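Local coordinates for protein TqaA (Penicillium aethiopicum, PDB 5EJD) that is a nonribosomal peptide synthetase, here its C-terminal condensation-type domain with phosphopantetheine bound, and probably acts as a ligase on carrier-tethered substrates, at residues Lys231-Phe236 with Tyr288-Arg293. Residues are numbered along the deposited sequence; the frame is centred on the assembly and turned at random.
Sequences KMAVPF and YHLGSR
His289, at the C-terminal end of helix 274-289, donates a hydrogen bond from NE2 to the main-chain O of Pro235, 3.1 Å away. The bond is moderately bent, 152° at the hydrogen, and the carbonyl oxygen lies at the edge of the imidazole, a little out of the ring plane. On the acceptor side the donor is slightly tilted from the carbonyl plane. The histidine extends from the helix end with CG anti to the backbone N (chi1 174°), a setting that carries its ring out to the loop.

Around this polar link the rings pack. CE1 of Phe236 comes within 4.0 Å of His289 NE2, an oblique aromatic contact with the two planes inclined at 34°. Pro235 CB meets His289 CD2, also at 4.0 Å. On the helix itself, Phe285, one turn earlier, meets the imidazole with its ring nearly parallel to it, while Leu445 touches Phe236.

A small apolar patch adjoins the polar one. Leu290, the first residue to leave helical geometry, brings both methyls against the loop: CD1 lies 3.8 Å from Ala233 CB, and CD2 of Leu290 rests 4.1 Å from Pro235 CA.

The contact thus joins the irregular segment after helix 218-227 to the turn leading from helix 274-289 into strand 294-301, at the surface of the condensation-type domain and away from the phosphopantetheine pocket. With NE2 as the donor, the imidazole carries a proton on that nitrogen, and the hydrogen bond and ring contacts together probably limit its rotation.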
loop_
_atom_site.group_PDB
_atom_site.type_symbol
_atom_site.label_atom_id
_atom_site.label_comp_id
_atom_site.label_asym_id
_atom_site.label_seq_id
_atom_site.Cartn_x
_atom_site.Cartn_y
_atom_site.Cartn_z
ATOM N N LYS A 231 20.173 10.579 -13.758
ATOM C CA LYS A 231 21.052 9.784 -12.946
ATOM C C LYS A 231 20.421 9.590 -11.589
ATOM O O LYS A 231 19.794 10.507 -11.057
ATOM C CB LYS A 231 22.395 10.529 -12.782
ATOM C CG LYS A 231 23.573 9.617 -12.669
ATOM C CD LYS A 231 23.443 8.407 -13.594
ATOM C CE LYS A 231 24.530 7.334 -13.352
ATOM N NZ LYS A 231 24.949 6.648 -14.616
ATOM N N MET A 232 20.556 8.392 -11.034
ATOM C CA MET A 232 19.982 8.103 -9.731
ATOM C C MET A 232 21.073 8.009 -8.700
ATOM O O MET A 232 21.788 7.039 -8.637
ATOM C CB MET A 232 19.153 6.830 -9.743
ATOM C CG MET A 232 18.221 6.798 -8.540
ATOM S SD MET A 232 17.147 5.346 -8.435
ATOM C CE MET A 232 16.829 5.573 -6.661
ATOM N N ALA A 233 21.213 9.053 -7.913
ATOM C CA ALA A 233 22.274 9.119 -6.957
ATOM C C ALA A 233 21.860 8.396 -5.684
ATOM O O ALA A 233 20.674 8.243 -5.400
ATOM C CB ALA A 233 22.619 10.564 -6.646
ATOM N N VAL A 234 22.869 7.994 -4.918
ATOM C CA VAL A 234 22.697 7.369 -3.652
ATOM C C VAL A 234 23.024 8.394 -2.562
ATOM O O VAL A 234 24.167 8.670 -2.320
ATOM C CB VAL A 234 23.627 6.170 -3.537
ATOM C CG1 VAL A 234 23.453 5.475 -2.188
ATOM C CG2 VAL A 234 23.407 5.200 -4.705
ATOM N N PRO A 235 22.006 8.969 -1.905
ATOM C CA PRO A 235 22.276 10.025 -0.947
ATOM C C PRO A 235 22.884 9.559 0.352
ATOM O O PRO A 235 23.480 10.381 1.030
ATOM C CB PRO A 235 20.891 10.642 -0.681
ATOM C CG PRO A 235 19.923 9.617 -1.098
ATOM C CD PRO A 235 20.566 8.855 -2.216
ATOM N N PHE A 236 22.744 8.280 0.701
ATOM C CA PHE A 236 23.336 7.742 1.943
ATOM C C PHE A 236 23.960 6.336 1.837
ATOM O O PHE A 236 23.346 5.437 1.294
ATOM C CB PHE A 236 22.262 7.708 3.013
ATOM C CG PHE A 236 21.484 8.997 3.160
ATOM C CD1 PHE A 236 21.980 10.073 3.893
ATOM C CD2 PHE A 236 20.244 9.127 2.562
ATOM C CE1 PHE A 236 21.248 11.261 4.028
ATOM C CE2 PHE A 236 19.495 10.298 2.693
ATOM C CZ PHE A 236 19.997 11.364 3.436
ATOM N N TYR A 288 20.031 20.111 -2.614
ATOM C CA TYR A 288 21.093 20.673 -1.858
ATOM C C TYR A 288 22.069 19.638 -1.340
ATOM O O TYR A 288 23.252 19.883 -1.329
ATOM C CB TYR A 288 20.504 21.468 -0.698
ATOM C CG TYR A 288 21.558 22.050 0.170
ATOM C CD1 TYR A 288 22.357 23.070 -0.330
ATOM C CD2 TYR A 288 21.838 21.535 1.463
ATOM C CE1 TYR A 288 23.387 23.602 0.419
ATOM C CE2 TYR A 288 22.872 22.066 2.225
ATOM C CZ TYR A 288 23.636 23.100 1.698
ATOM O OH TYR A 288 24.653 23.641 2.441
ATOM N N HIS A 289 21.581 18.529 -0.824
ATOM C CA HIS A 289 22.440 17.533 -0.184
ATOM C C HIS A 289 23.394 16.910 -1.180
ATOM O O HIS A 289 24.555 16.697 -0.882
ATOM C CB HIS A 289 21.565 16.450 0.452
ATOM C CG HIS A 289 22.335 15.296 1.022
ATOM N ND1 HIS A 289 22.912 15.329 2.274
ATOM C CD2 HIS A 289 22.624 14.075 0.505
ATOM C CE1 HIS A 289 23.530 14.181 2.503
ATOM N NE2 HIS A 289 23.368 13.402 1.447
ATOM N N LEU A 290 22.883 16.554 -2.350
ATOM C CA LEU A 290 23.734 16.238 -3.473
ATOM C C LEU A 290 24.065 17.629 -4.036
ATOM O O LEU A 290 23.699 18.641 -3.458
ATOM C CB LEU A 290 22.986 15.422 -4.496
ATOM C CG LEU A 290 22.220 14.233 -3.927
ATOM C CD1 LEU A 290 21.247 13.675 -4.935
ATOM C CD2 LEU A 290 23.181 13.153 -3.455
ATOM N N GLY A 291 24.752 17.740 -5.141
ATOM C CA GLY A 291 24.892 19.107 -5.703
ATOM C C GLY A 291 24.226 19.130 -7.029
ATOM O O GLY A 291 24.899 19.217 -8.055
ATOM N N SER A 292 22.916 18.942 -7.030
ATOM C CA SER A 292 22.264 18.578 -8.262
ATOM C C SER A 292 20.966 19.295 -8.445
ATOM O O SER A 292 20.245 19.570 -7.505
ATOM C CB SER A 292 22.073 17.054 -8.360
ATOM O OG SER A 292 21.742 16.694 -9.691
ATOM N N ARG A 293 20.695 19.603 -9.695
ATOM C CA ARG A 293 19.441 20.188 -10.063
ATOM C C ARG A 293 18.474 19.120 -10.560
ATOM O O ARG A 293 17.323 19.434 -10.797
ATOM C CB ARG A 293 19.518 21.225 -11.199
ATOM C CG ARG A 293 20.695 21.317 -12.081
ATOM C CD ARG A 293 20.366 22.304 -13.243
ATOM N NE ARG A 293 20.440 21.677 -14.567
ATOM C CZ ARG A 293 19.452 21.252 -15.355
ATOM N NH1 ARG A 293 18.178 21.348 -15.014
ATOM N NH2 ARG A 293 19.768 20.728 -16.537
#